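Local atomic coordinates of VP1 (Merkel cell polyomavirus, PDB entry 4FMI), a protein that probably serves as the major structural protein of the polyomavirus capsid, five copies joining into each of the 72 capsomers that make up the virion shell. Residues L12-G17 and R283-K288; I125-V130 and G260-T265. All coordinates share one frame; numbering follows the deposited sequence.

Interaction 1 of 2, residues L12-G17 and R283-K288; sequences LSVVTG and RKRWVK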
loop_
_atom_site.group_PDB
_atom_site.type_symbol
_atom_site.label_atom_id
_atom_site.label_comp_id
_atom_site.label_asym_id
_atom_site.label_seq_id
_atom_site.Cartn_x
_atom_site.Cartn_y
_atom_site.Cartn_z
ATOM N N LEU B 12 16.059 -19.762 32.794
ATOM C CA LEU B 12 17.430 -19.456 33.185
ATOM C C LEU B 12 18.268 -19.148 31.942
ATOM O O LEU B 12 17.732 -18.684 30.937
ATOM C CB LEU B 12 18.019 -20.601 34.021
ATOM C CG LEU B 12 17.143 -21.111 35.173
ATOM C CD1 LEU B 12 17.738 -22.365 35.780
ATOM C CD2 LEU B 12 16.910 -20.041 36.248
ATOM N N SER B 13 19.570 -19.417 32.011
ATOM C CA SER B 13 20.520 -19.007 30.979
ATOM C C SER B 13 20.494 -19.901 29.742
ATOM O O SER B 13 20.143 -21.080 29.814
ATOM C CB SER B 13 21.935 -18.974 31.565
ATOM O OG SER B 13 22.244 -20.203 32.213
ATOM N N VAL B 14 20.873 -19.325 28.608
ATOM C CA VAL B 14 21.032 -20.071 27.371
ATOM C C VAL B 14 22.172 -21.060 27.568
ATOM O O VAL B 14 23.192 -20.721 28.170
ATOM C CB VAL B 14 21.338 -19.122 26.171
ATOM C CG1 VAL B 14 21.554 -19.902 24.899
ATOM C CG2 VAL B 14 20.210 -18.106 25.970
ATOM N N VAL B 15 21.997 -22.284 27.082
ATOM C CA VAL B 15 23.048 -23.295 27.191
ATOM C C VAL B 15 24.226 -22.957 26.276
ATOM O O VAL B 15 24.059 -22.727 25.081
ATOM C CB VAL B 15 22.526 -24.725 26.895
ATOM C CG1 VAL B 15 23.656 -25.754 26.977
ATOM C CG2 VAL B 15 21.401 -25.091 27.854
ATOM N N THR B 16 25.417 -22.907 26.862
ATOM C CA THR B 16 26.640 -22.705 26.097
ATOM C C THR B 16 27.243 -24.070 25.801
ATOM O O THR B 16 27.293 -24.940 26.675
ATOM C CB THR B 16 27.652 -21.840 26.869
ATOM O OG1 THR B 16 28.055 -22.525 28.062
ATOM C CG2 THR B 16 27.038 -20.482 27.243
ATOM N N GLY B 17 27.681 -24.268 24.564
ATOM C CA GLY B 17 28.302 -25.531 24.192
ATOM C C GLY B 17 28.365 -25.805 22.707
ATOM O O GLY B 17 28.153 -24.910 21.880
ATOM N N ARG B 283 17.604 -23.110 19.999
ATOM C CA ARG B 283 18.752 -23.261 20.890
ATOM C C ARG B 283 18.341 -23.924 22.217
ATOM O O ARG B 283 17.153 -23.957 22.571
ATOM C CB ARG B 283 19.414 -21.904 21.148
ATOM C CG ARG B 283 18.626 -20.982 22.055
ATOM C CD ARG B 283 19.199 -19.593 22.058
ATOM N NE ARG B 283 18.317 -18.666 22.756
ATOM C CZ ARG B 283 18.453 -17.343 22.756
ATOM N NH1 ARG B 283 19.456 -16.762 22.102
ATOM N NH2 ARG B 283 17.585 -16.596 23.421
ATOM N N LYS B 284 19.321 -24.449 22.939
ATOM C CA LYS B 284 19.069 -25.081 24.228
ATOM C C LYS B 284 18.998 -24.035 25.339
ATOM O O LYS B 284 19.843 -23.139 25.424
ATOM C CB LYS B 284 20.142 -26.129 24.535
ATOM C CG LYS B 284 20.335 -27.181 23.450
ATOM C CD LYS B 284 21.450 -28.154 23.809
ATOM C CE LYS B 284 21.638 -29.212 22.730
ATOM N NZ LYS B 284 22.618 -30.264 23.107
ATOM N N ARG B 285 17.982 -24.154 26.185
ATOM C CA ARG B 285 17.763 -23.208 27.273
ATOM C C ARG B 285 17.516 -23.915 28.606
ATOM O O ARG B 285 16.683 -24.807 28.688
ATOM C CB ARG B 285 16.581 -22.293 26.937
ATOM C CG ARG B 285 16.128 -21.389 28.073
ATOM C CD ARG B 285 16.982 -20.135 28.179
ATOM N NE ARG B 285 16.567 -19.116 27.220
ATOM C CZ ARG B 285 16.701 -17.808 27.408
ATOM N NH1 ARG B 285 17.231 -17.340 28.530
ATOM N NH2 ARG B 285 16.293 -16.963 26.472
ATOM N N TRP B 286 18.247 -23.504 29.639
ATOM C CA TRP B 286 18.007 -23.967 31.012
ATOM C C TRP B 286 16.735 -23.338 31.561
ATOM O O TRP B 286 16.547 -22.117 31.449
ATOM C CB TRP B 286 19.175 -23.592 31.934
ATOM C CG TRP B 286 20.428 -24.383 31.715
ATOM C CD1 TRP B 286 21.593 -23.933 31.175
ATOM C CD2 TRP B 286 20.638 -25.761 32.033
ATOM N NE1 TRP B 286 22.518 -24.945 31.133
ATOM C CE2 TRP B 286 21.957 -26.080 31.652
ATOM C CE3 TRP B 286 19.835 -26.764 32.598
ATOM C CZ2 TRP B 286 22.501 -27.356 31.827
ATOM C CZ3 TRP B 286 20.376 -28.038 32.767
ATOM C CH2 TRP B 286 21.694 -28.320 32.377
ATOM N N VAL B 287 15.866 -24.178 32.138
ATOM C CA VAL B 287 14.623 -23.735 32.781
ATOM C C VAL B 287 14.426 -24.415 34.136
ATOM O O VAL B 287 14.759 -25.587 34.309
ATOM C CB VAL B 287 13.351 -23.981 31.909
ATOM C CG1 VAL B 287 13.478 -23.322 30.539
ATOM C CG2 VAL B 287 13.057 -25.469 31.774
ATOM N N LYS B 288 13.871 -23.664 35.081
ATOM C CA LYS B 288 13.658 -24.131 36.444
ATOM C C LYS B 288 12.246 -24.681 36.589
ATOM O O LYS B 288 11.281 -24.024 36.195
ATOM C CB LYS B 288 13.902 -22.972 37.422
ATOM C CG LYS B 288 13.415 -23.179 38.856
ATOM C CD LYS B 288 14.396 -23.974 39.706
ATOM C CE LYS B 288 13.893 -24.085 41.136
ATOM N NZ LYS B 288 14.829 -24.885 41.969
HETATM O O HOH W 1 22.029 -22.599 23.467
#
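Val14 and Arg285 face each other as a non-hydrogen-bonded antiparallel pair, and the main-chain bonds lie to both sides of them. Toward the C-terminal end of 283-288, Trp286 is held twice: its carbonyl O accepts from Leu12 N at 2.8 Å, and its own N donates to Ser13 O. Beyond the pair in the other direction, Val15 N reaches Lys284 O at 2.8 Å. The same Lys284 O takes a second bond from a water, which also donates to Val15 O where the strand gives way to loop.

The polar side-chain bond belongs to Arg285. Its chain is bent at chi2 and chi3 (82° and 81°), which curls the guanidinium back over the neighbouring strand until NH1 meets Leu12 O at 2.8 Å, near the guanidinium plane and almost in line with C=O. Arg285 NE and Arg283 NE both form salt bridges with Glu93 of strand 89-101.

Apolar contacts occupy both faces. Beside Arg285, Val14 CG2 sits over the centre of two guanidinium planes, 3.7 Å above that of Arg283 and 3.8 Å above that of Arg285. On the face bearing Trp286, Val15 CG2 makes a CH-pi contact 3.7 Å from the centroid of the indole five-membered ring, while Leu12 CB rests against Trp286 CB.

The shared Glu93 and the Val14 methyl resting against a face of each guanidinium probably limit how the two groups turn, while Arg285 NH1 and the three backbone bonds join two strands of the VP1 jelly-roll beta-sandwich.

Interaction 2 of 2, residues I125-V130 and G260-T265; sequences IPVSGV and GFLFKT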
loop_
_atom_site.group_PDB
_atom_site.type_symbol
_atom_site.label_atom_id
_atom_site.label_comp_id
_atom_site.label_asym_id
_atom_site.label_seq_id
_atom_site.Cartn_x
_atom_site.Cartn_y
_atom_site.Cartn_z
ATOM N N ILE B 125 -10.045 -15.461 -15.585
ATOM C CA ILE B 125 -9.889 -14.664 -14.369
ATOM C C ILE B 125 -8.866 -15.375 -13.473
ATOM O O ILE B 125 -9.069 -16.543 -13.093
ATOM C CB ILE B 125 -11.216 -14.442 -13.606
ATOM C CG1 ILE B 125 -12.290 -13.882 -14.548
ATOM C CG2 ILE B 125 -10.997 -13.499 -12.414
ATOM C CD1 ILE B 125 -13.658 -13.740 -13.924
ATOM N N PRO B 126 -7.746 -14.687 -13.173
ATOM C CA PRO B 126 -6.707 -15.278 -12.342
ATOM C C PRO B 126 -7.197 -15.575 -10.929
ATOM O O PRO B 126 -8.091 -14.889 -10.424
ATOM C CB PRO B 126 -5.617 -14.193 -12.309
ATOM C CG PRO B 126 -6.269 -12.955 -12.748
ATOM C CD PRO B 126 -7.376 -13.341 -13.654
ATOM N N VAL B 127 -6.620 -16.593 -10.307
ATOM C CA VAL B 127 -6.896 -16.878 -8.901
ATOM C C VAL B 127 -6.702 -15.569 -8.137
ATOM O O VAL B 127 -5.614 -14.980 -8.156
ATOM C CB VAL B 127 -5.984 -18.003 -8.347
ATOM C CG1 VAL B 127 -6.140 -18.149 -6.829
ATOM C CG2 VAL B 127 -6.279 -19.340 -9.057
ATOM N N SER B 128 -7.782 -15.113 -7.501
ATOM C CA SER B 128 -7.851 -13.788 -6.892
ATOM C C SER B 128 -9.025 -13.754 -5.925
ATOM O O SER B 128 -9.780 -14.718 -5.841
ATOM C CB SER B 128 -8.027 -12.720 -7.982
ATOM O OG SER B 128 -9.139 -13.030 -8.815
ATOM N N GLY B 129 -9.161 -12.655 -5.181
ATOM C CA GLY B 129 -10.228 -12.515 -4.190
ATOM C C GLY B 129 -9.782 -12.776 -2.757
ATOM O O GLY B 129 -8.732 -12.295 -2.332
ATOM N N VAL B 130 -10.584 -13.541 -2.010
ATOM C CA VAL B 130 -10.339 -13.740 -0.585
ATOM C C VAL B 130 -8.988 -14.399 -0.324
ATOM O O VAL B 130 -8.677 -15.467 -0.867
ATOM C CB VAL B 130 -11.461 -14.549 0.112
ATOM C CG1 VAL B 130 -11.141 -14.732 1.593
ATOM C CG2 VAL B 130 -12.808 -13.855 -0.036
ATOM N N GLY B 260 -7.070 -17.320 -2.869
ATOM C CA GLY B 260 -8.119 -16.795 -3.744
ATOM C C GLY B 260 -9.038 -17.845 -4.335
ATOM O O GLY B 260 -8.983 -19.023 -3.955
ATOM N N PHE B 261 -9.888 -17.405 -5.261
ATOM C CA PHE B 261 -10.905 -18.253 -5.888
ATOM C C PHE B 261 -10.402 -18.771 -7.238
ATOM O O PHE B 261 -9.770 -18.028 -7.993
ATOM C CB PHE B 261 -12.205 -17.466 -6.138
ATOM C CG PHE B 261 -12.926 -16.996 -4.884
ATOM C CD1 PHE B 261 -13.624 -17.896 -4.075
ATOM C CD2 PHE B 261 -12.954 -15.641 -4.549
ATOM C CE1 PHE B 261 -14.312 -17.455 -2.926
ATOM C CE2 PHE B 261 -13.640 -15.191 -3.412
ATOM C CZ PHE B 261 -14.312 -16.103 -2.599
ATOM N N LEU B 262 -10.683 -20.035 -7.540
ATOM C CA LEU B 262 -10.660 -20.486 -8.920
ATOM C C LEU B 262 -12.043 -20.170 -9.501
ATOM O O LEU B 262 -13.052 -20.698 -9.018
ATOM C CB LEU B 262 -10.361 -21.976 -9.005
ATOM C CG LEU B 262 -10.262 -22.571 -10.417
ATOM C CD1 LEU B 262 -9.054 -22.040 -11.192
ATOM C CD2 LEU B 262 -10.244 -24.085 -10.362
ATOM N N PHE B 263 -12.083 -19.289 -10.503
ATOM C CA PHE B 263 -13.342 -18.912 -11.163
ATOM C C PHE B 263 -13.633 -19.857 -12.315
ATOM O O PHE B 263 -12.894 -19.899 -13.305
ATOM C CB PHE B 263 -13.290 -17.474 -11.677
ATOM C CG PHE B 263 -13.330 -16.430 -10.581
ATOM C CD1 PHE B 263 -12.172 -16.077 -9.893
ATOM C CD2 PHE B 263 -14.528 -15.802 -10.249
ATOM C CE1 PHE B 263 -12.209 -15.118 -8.880
ATOM C CE2 PHE B 263 -14.577 -14.838 -9.240
ATOM C CZ PHE B 263 -13.411 -14.496 -8.553
ATOM N N LYS B 264 -14.719 -20.612 -12.185
ATOM C CA LYS B 264 -15.090 -21.604 -13.197
ATOM C C LYS B 264 -16.089 -21.011 -14.189
ATOM O O LYS B 264 -16.804 -20.070 -13.854
ATOM C CB LYS B 264 -15.641 -22.862 -12.523
ATOM C CG LYS B 264 -14.712 -23.424 -11.452
ATOM C CD LYS B 264 -15.347 -24.575 -10.709
ATOM C CE LYS B 264 -14.472 -25.032 -9.555
ATOM N NZ LYS B 264 -14.963 -26.332 -8.994
ATOM N N THR B 265 -16.110 -21.570 -15.402
ATOM C CA THR B 265 -16.899 -21.067 -16.537
ATOM C C THR B 265 -18.384 -20.843 -16.231
ATOM O O THR B 265 -18.970 -19.856 -16.673
ATOM C CB THR B 265 -16.798 -22.038 -17.757
ATOM O OG1 THR B 265 -15.424 -22.359 -18.007
ATOM C CG2 THR B 265 -17.424 -21.423 -19.014
HETATM O O HOH W 2 -9.537 -18.091 -11.092
#
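Phe261 N donates to Ser128 O across 2.8 Å in a nearly straight bond, 173° at the hydrogen, the one direct hydrogen bond between these two segments. Next to it, Val127 CA comes within 3.2 Å of Phe261 O in a CA-H...O contact. The two phenylalanines carry the apolar part, their rings meeting opposite ends of 125-130. Val130 CG2 presses on Phe261 at CE2 and CZ, 3.7 Å from CE2, with the two side chains running obliquely. Ile125 CG2 lies over a face of Phe263, 4.2 Å from the ring centroid, in a CH-pi contact.

A water bridges the gap where the backbones draw apart: it donates to Ile125 O and Phe261 O and accepts from Phe263 N, lying in the plane of the Phe263 ring at its edge. Ser128 shapes the loop from within. Its OG, set between the backbone N and the carbonyl carbon (chi1 53°), turns back to donate to Pro126 O at 2.7 Å, and from there touches Phe263 CE1 at 3.7 Å. The segments pack closely at the two glycines: Gly260 CA is 3.4 Å from Ser128 O, and Gly129 CA is 4.2 Å from Phe261 CD2.

Farther out, Gly129 O accepts from the side chains of Gln217 and Asn131, and Val127 O accepts from Thr218 OG1 of a second subunit. Phe261 also packs on Val110 of a third subunit, so the contact lies within the pentamer's subunit interfaces. Within the chain, 125-130 leads into strand 131-138, a neighbour of strand 250-263 in the antiparallel sheet; strand 269-287, which also pairs with strand 250-263, brings Met269 against both phenylalanines.

Interactions 1 and 2 flank the middle of the chain, their own centres 49 Å apart and their nearest atoms about 34 Å apart, so they do not touch. One antiparallel sheet joins them: strand 250-263, which carries 260-265, pairs with strand 269-287, whose far end supplies 283-288. Both segments of interaction 2 fall in the sequence between the two of interaction 1. Their surroundings differ. Interaction 1 is a surface contact near the two ends of this crystallised piece of VP1, the coat-protein domain rather than the full-length protein, and no other subunit of the assembly touches it; interaction 2 is buried and meets two neighbouring copies, placing it directly in the assembly of the VP1 pentamer.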